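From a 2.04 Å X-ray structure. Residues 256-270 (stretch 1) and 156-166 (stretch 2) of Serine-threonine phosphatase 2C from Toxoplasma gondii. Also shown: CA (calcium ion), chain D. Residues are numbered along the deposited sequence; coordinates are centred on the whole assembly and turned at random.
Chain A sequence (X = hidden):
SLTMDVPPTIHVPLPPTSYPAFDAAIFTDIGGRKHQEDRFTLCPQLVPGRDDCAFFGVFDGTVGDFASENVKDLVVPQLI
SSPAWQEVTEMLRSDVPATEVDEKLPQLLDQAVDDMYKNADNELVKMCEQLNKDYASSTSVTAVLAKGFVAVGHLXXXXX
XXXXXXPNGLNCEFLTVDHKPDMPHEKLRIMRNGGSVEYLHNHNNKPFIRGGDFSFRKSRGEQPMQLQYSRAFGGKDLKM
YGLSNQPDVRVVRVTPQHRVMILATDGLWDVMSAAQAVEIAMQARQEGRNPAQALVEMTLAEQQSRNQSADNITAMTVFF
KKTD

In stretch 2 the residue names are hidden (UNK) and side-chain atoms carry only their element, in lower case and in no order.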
# COMPACT_ATOMS: atom_id res chain seq x y z
N PRO A 256 4.55 23.20 2.80
CA PRO A 256 3.35 23.91 3.25
C PRO A 256 2.17 23.73 2.28
O PRO A 256 1.02 23.80 2.69
CB PRO A 256 3.81 25.36 3.32
CG PRO A 256 5.25 25.22 3.73
CD PRO A 256 5.73 24.09 2.83
N GLN A 257 2.48 23.50 1.01
CA GLN A 257 1.45 23.32 -0.02
C GLN A 257 0.84 21.93 -0.05
O GLN A 257 -0.22 21.73 -0.65
CB GLN A 257 2.02 23.66 -1.40
CG GLN A 257 2.39 25.13 -1.59
CD GLN A 257 3.55 25.56 -0.71
OE1 GLN A 257 4.64 24.99 -0.76
NE2 GLN A 257 3.31 26.59 0.10
N HIS A 258 1.51 20.95 0.56
CA HIS A 258 0.97 19.59 0.57
C HIS A 258 -0.33 19.58 1.38
O HIS A 258 -0.34 19.90 2.57
CB HIS A 258 2.01 18.62 1.13
CG HIS A 258 3.07 18.26 0.14
ND1 HIS A 258 3.09 17.06 -0.53
CD2 HIS A 258 4.10 18.98 -0.37
CE1 HIS A 258 4.07 17.05 -1.41
NE2 HIS A 258 4.70 18.21 -1.33
N ARG A 259 -1.42 19.22 0.71
CA ARG A 259 -2.74 19.22 1.34
C ARG A 259 -3.31 17.88 1.74
O ARG A 259 -3.88 17.74 2.83
CB ARG A 259 -3.73 19.91 0.40
CG ARG A 259 -3.43 21.36 0.12
CD ARG A 259 -4.01 22.27 1.19
NE ARG A 259 -3.59 23.66 0.99
CZ ARG A 259 -2.37 24.12 1.26
NH1 ARG A 259 -1.44 23.31 1.75
NH2 ARG A 259 -2.08 25.40 1.02
N VAL A 260 -3.19 16.88 0.88
CA VAL A 260 -3.77 15.59 1.21
C VAL A 260 -3.11 14.40 0.53
O VAL A 260 -2.64 14.49 -0.60
CB VAL A 260 -5.28 15.61 0.88
CG1 VAL A 260 -5.47 15.97 -0.59
CG2 VAL A 260 -5.91 14.27 1.20
N MSE A 261 -3.05 13.29 1.25
CA MSE A 261 -2.48 12.06 0.74
C MSE A 261 -3.60 11.03 0.85
O MSE A 261 -4.33 11.00 1.85
CB MSE A 261 -1.27 11.64 1.58
CG MSE A 261 -0.63 10.33 1.17
SE MSE A 261 0.99 9.95 2.18
CE MSE A 261 2.29 10.27 0.79
N ILE A 262 -3.76 10.21 -0.18
CA ILE A 262 -4.81 9.20 -0.19
C ILE A 262 -4.23 7.83 -0.50
O ILE A 262 -3.68 7.60 -1.58
CB ILE A 262 -5.89 9.52 -1.25
CG1 ILE A 262 -6.53 10.89 -0.97
CG2 ILE A 262 -6.96 8.43 -1.26
CD1 ILE A 262 -7.54 11.32 -2.01
N LEU A 263 -4.35 6.92 0.45
CA LEU A 263 -3.89 5.55 0.24
C LEU A 263 -5.16 4.75 -0.03
O LEU A 263 -6.12 4.83 0.73
CB LEU A 263 -3.17 5.01 1.49
CG LEU A 263 -1.88 5.71 1.94
CD1 LEU A 263 -2.22 6.93 2.79
CD2 LEU A 263 -1.02 4.74 2.74
N ALA A 264 -5.16 4.00 -1.13
CA ALA A 264 -6.34 3.22 -1.47
C ALA A 264 -6.05 2.01 -2.37
O ALA A 264 -5.03 1.95 -3.04
CB ALA A 264 -7.37 4.13 -2.14
N THR A 265 -6.97 1.05 -2.36
CA THR A 265 -6.83 -0.14 -3.19
C THR A 265 -7.37 0.15 -4.59
O THR A 265 -7.99 1.21 -4.81
CB THR A 265 -7.60 -1.33 -2.59
OG1 THR A 265 -8.97 -0.98 -2.42
CG2 THR A 265 -7.02 -1.70 -1.24
N ASP A 266 -7.14 -0.77 -5.52
CA ASP A 266 -7.61 -0.59 -6.88
C ASP A 266 -9.13 -0.56 -6.93
O ASP A 266 -9.72 -0.19 -7.93
CB ASP A 266 -7.05 -1.67 -7.82
CG ASP A 266 -7.50 -3.08 -7.46
OD1 ASP A 266 -8.27 -3.26 -6.49
OD2 ASP A 266 -7.07 -4.03 -8.15
N GLY A 267 -9.75 -0.95 -5.82
CA GLY A 267 -11.20 -0.92 -5.74
C GLY A 267 -11.66 0.51 -5.93
O GLY A 267 -12.81 0.77 -6.33
N LEU A 268 -10.77 1.45 -5.64
CA LEU A 268 -11.05 2.87 -5.82
C LEU A 268 -10.46 3.40 -7.13
O LEU A 268 -11.14 4.07 -7.90
CB LEU A 268 -10.47 3.70 -4.67
CG LEU A 268 -10.47 5.21 -4.97
CD1 LEU A 268 -11.91 5.73 -5.02
CD2 LEU A 268 -9.68 5.97 -3.91
N TRP A 269 -9.20 3.07 -7.38
CA TRP A 269 -8.49 3.56 -8.56
C TRP A 269 -8.95 3.02 -9.91
O TRP A 269 -8.79 3.69 -10.92
CB TRP A 269 -6.99 3.33 -8.37
CG TRP A 269 -6.48 3.95 -7.10
CD1 TRP A 269 -5.75 3.34 -6.12
CD2 TRP A 269 -6.66 5.31 -6.68
NE1 TRP A 269 -5.46 4.23 -5.12
CE2 TRP A 269 -6.00 5.45 -5.44
CE3 TRP A 269 -7.30 6.42 -7.24
CZ2 TRP A 269 -5.97 6.67 -4.74
CZ3 TRP A 269 -7.27 7.64 -6.54
CH2 TRP A 269 -6.61 7.75 -5.30
N ASP A 270 -9.51 1.82 -9.95
CA ASP A 270 -9.97 1.31 -11.23
C ASP A 270 -11.11 2.19 -11.73
O ASP A 270 -11.42 2.21 -12.92
CB ASP A 270 -10.43 -0.15 -11.11
CG ASP A 270 -9.25 -1.12 -10.97
OD1 ASP A 270 -8.12 -0.74 -11.35
OD2 ASP A 270 -9.46 -2.26 -10.51
N UNK A 156 2.77 -4.02 -5.77
CA UNK A 156 1.48 -4.31 -6.37
C UNK A 156 0.79 -3.19 -7.11
O UNK A 156 1.45 -2.32 -7.67
N UNK A 157 -0.54 -3.21 -7.11
CA UNK A 157 -1.28 -2.20 -7.83
C UNK A 157 -2.22 -1.34 -7.01
O UNK A 157 -3.18 -0.80 -7.54
o UNK A 157 -3.21 -4.07 -7.34
o UNK A 157 -3.33 -4.76 -9.42
c UNK A 157 -2.05 -2.83 -8.99
c UNK A 157 -2.92 -3.97 -8.55
N UNK A 158 -1.96 -1.23 -5.71
CA UNK A 158 -2.74 -0.32 -4.87
C UNK A 158 -1.95 0.98 -5.08
O UNK A 158 -0.77 0.93 -5.44
o UNK A 158 -3.51 -1.87 -3.17
c UNK A 158 -2.70 -0.73 -3.40
N UNK A 159 -2.57 2.13 -4.85
CA UNK A 159 -1.87 3.39 -5.09
C UNK A 159 -2.03 4.47 -4.04
O UNK A 159 -2.97 4.45 -3.23
n UNK A 159 -3.05 2.36 -12.25
c UNK A 159 -3.18 3.18 -11.22
c UNK A 159 -2.18 3.05 -7.62
c UNK A 159 -2.84 3.68 -8.84
n UNK A 159 -3.74 4.37 -11.40
c UNK A 159 -2.31 3.98 -6.43
n UNK A 159 -2.74 2.83 -10.01
N UNK A 160 -1.12 5.43 -4.08
CA UNK A 160 -1.15 6.58 -3.19
C UNK A 160 -1.24 7.83 -4.06
O UNK A 160 -0.42 8.03 -4.95
c UNK A 160 0.26 5.45 -1.42
c UNK A 160 0.13 6.69 -2.32
c UNK A 160 1.44 5.52 -0.46
c UNK A 160 0.07 7.96 -1.46
N UNK A 161 -2.26 8.65 -3.83
CA UNK A 161 -2.43 9.89 -4.60
C UNK A 161 -2.07 11.07 -3.69
O UNK A 161 -2.22 10.99 -2.47
c UNK A 161 -3.86 10.02 -5.09
N UNK A 162 -1.60 12.15 -4.29
CA UNK A 162 -1.19 13.31 -3.51
C UNK A 162 -1.73 14.62 -4.08
O UNK A 162 -1.61 14.88 -5.28
c UNK A 162 2.69 13.23 -0.48
c UNK A 162 0.34 13.37 -3.44
c UNK A 162 0.88 14.40 -2.46
se UNK A 162 0.83 13.78 -0.63
N UNK A 163 -2.32 15.43 -3.21
CA UNK A 163 -2.84 16.71 -3.63
C UNK A 163 -1.95 17.82 -3.10
O UNK A 163 -1.76 17.94 -1.89
N UNK A 164 -1.38 18.61 -4.00
CA UNK A 164 -0.49 19.71 -3.61
C UNK A 164 -0.98 20.99 -4.29
O UNK A 164 -1.14 21.04 -5.51
c UNK A 164 1.42 18.09 -3.46
c UNK A 164 0.96 19.41 -4.05
c UNK A 164 1.89 20.54 -3.60
N UNK A 165 -1.21 22.03 -3.49
CA UNK A 165 -1.69 23.31 -4.01
C UNK A 165 -0.58 24.11 -4.69
O UNK A 165 0.54 24.18 -4.18
c UNK A 165 -3.57 26.16 -2.11
c UNK A 165 -3.03 25.38 -3.30
o UNK A 165 -3.32 27.39 -2.02
o UNK A 165 -4.25 25.55 -1.25
c UNK A 165 -2.31 24.12 -2.87
N UNK A 166 -0.88 24.67 -5.85
CA UNK A 166 0.07 25.49 -6.61
C UNK A 166 -0.65 26.80 -6.93
O UNK A 166 -1.86 26.89 -6.79
o UNK A 166 -0.63 24.92 -8.88
c UNK A 166 0.90 23.40 -7.78
c UNK A 166 0.47 24.85 -7.97
CA CA D . -8.87 -5.16 -5.29
O HOH W 1 -5.19 -2.89 -5.24
O HOH W 2 -5.92 -4.88 -10.44
O HOH W 3 -7.82 -5.98 -6.69
O HOH W 4 -9.57 -3.89 -3.48
O HOH W 5 -9.72 -6.94 -4.58

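Position 156 has no side-chain atoms, and its phi/psi of 104/-149 would jam a CB against the preceding carbonyl oxygen: G156. Position 157 carries two carbons, the second bearing two oxygens, a short carboxylate with one oxygen 3.9 Å from D266 OD2, a pair of like charges: D157. Water 2 lies 2.8 Å from D157 OD2 and 2.7 Å from D266 OD2 and bridges the two carboxylates. Position 158 has one carbon, 3.6 Å from A264 O, then one oxygen, 3.7 Å from T265 CA: S158. Its OG is 2.9 Å from water 1, and D266 N donates to that water at 2.9 Å.

Position 159 shows three carbons, a nitrogen, then a carbon bearing two nitrogens, a guanidinium, with the third carbon over one face of the W269 ring: R159. Its extended chain (chi2 and chi3 both t) places CD there, while W269 NE1 donates to R159 O at 3.1 Å. Position 160 has four carbons forked at the first, one arm two carbons long; the short arm lies 3.6 Å from M261 CG and the inner carbon of the long arm 4.0 Å from L263 CG: I160. Position 161 has a single carbon, 3.6 Å from W269 CH2, giving A161.

Position 162 is an unbranched chain of two carbons, selenium and a terminal carbon; that last carbon meets M261 CE at 3.2 Å, and the selenium sits at the edge of the H258 ring, 5.1 Å from the centroid: selenomethionine, M162. Position 163 has no side-chain atoms: G163. An ideal CB would come within 3.0 Å of V260 CG1, a clash. Position 164 has one carbon carrying two more, both ends carbon, one of them over the H258 ring face, 3.6 Å from the centroid: V164.

Position 165 has three carbons, the third bearing two oxygens, one of which forms a salt bridge with R259 NE at 3.0 Å, although the 131° angle makes the hydrogen bond weak: E165. Position 166 has one carbon bearing an oxygen and a carbon, with no contact to stretch 1: T166.

The contact is an antiparallel strand pair, its axes 165° apart. Reciprocal backbone bonds join A161 N to I262 O and I262 N to A161 O, both 2.9 Å. Near G163 a bulge shifts the register by one, so G163 O accepts from both R259 N (2.9 Å) and V260 N (3.3 Å). M261, L263, I160 and M162 pack on one sheet face; A161 and R159 lie on the other, against W269. Beyond the strands, D266 OD1 binds calcium CA at 2.3 Å.

Stretch 2 (156-166) GDSRIAMGVET
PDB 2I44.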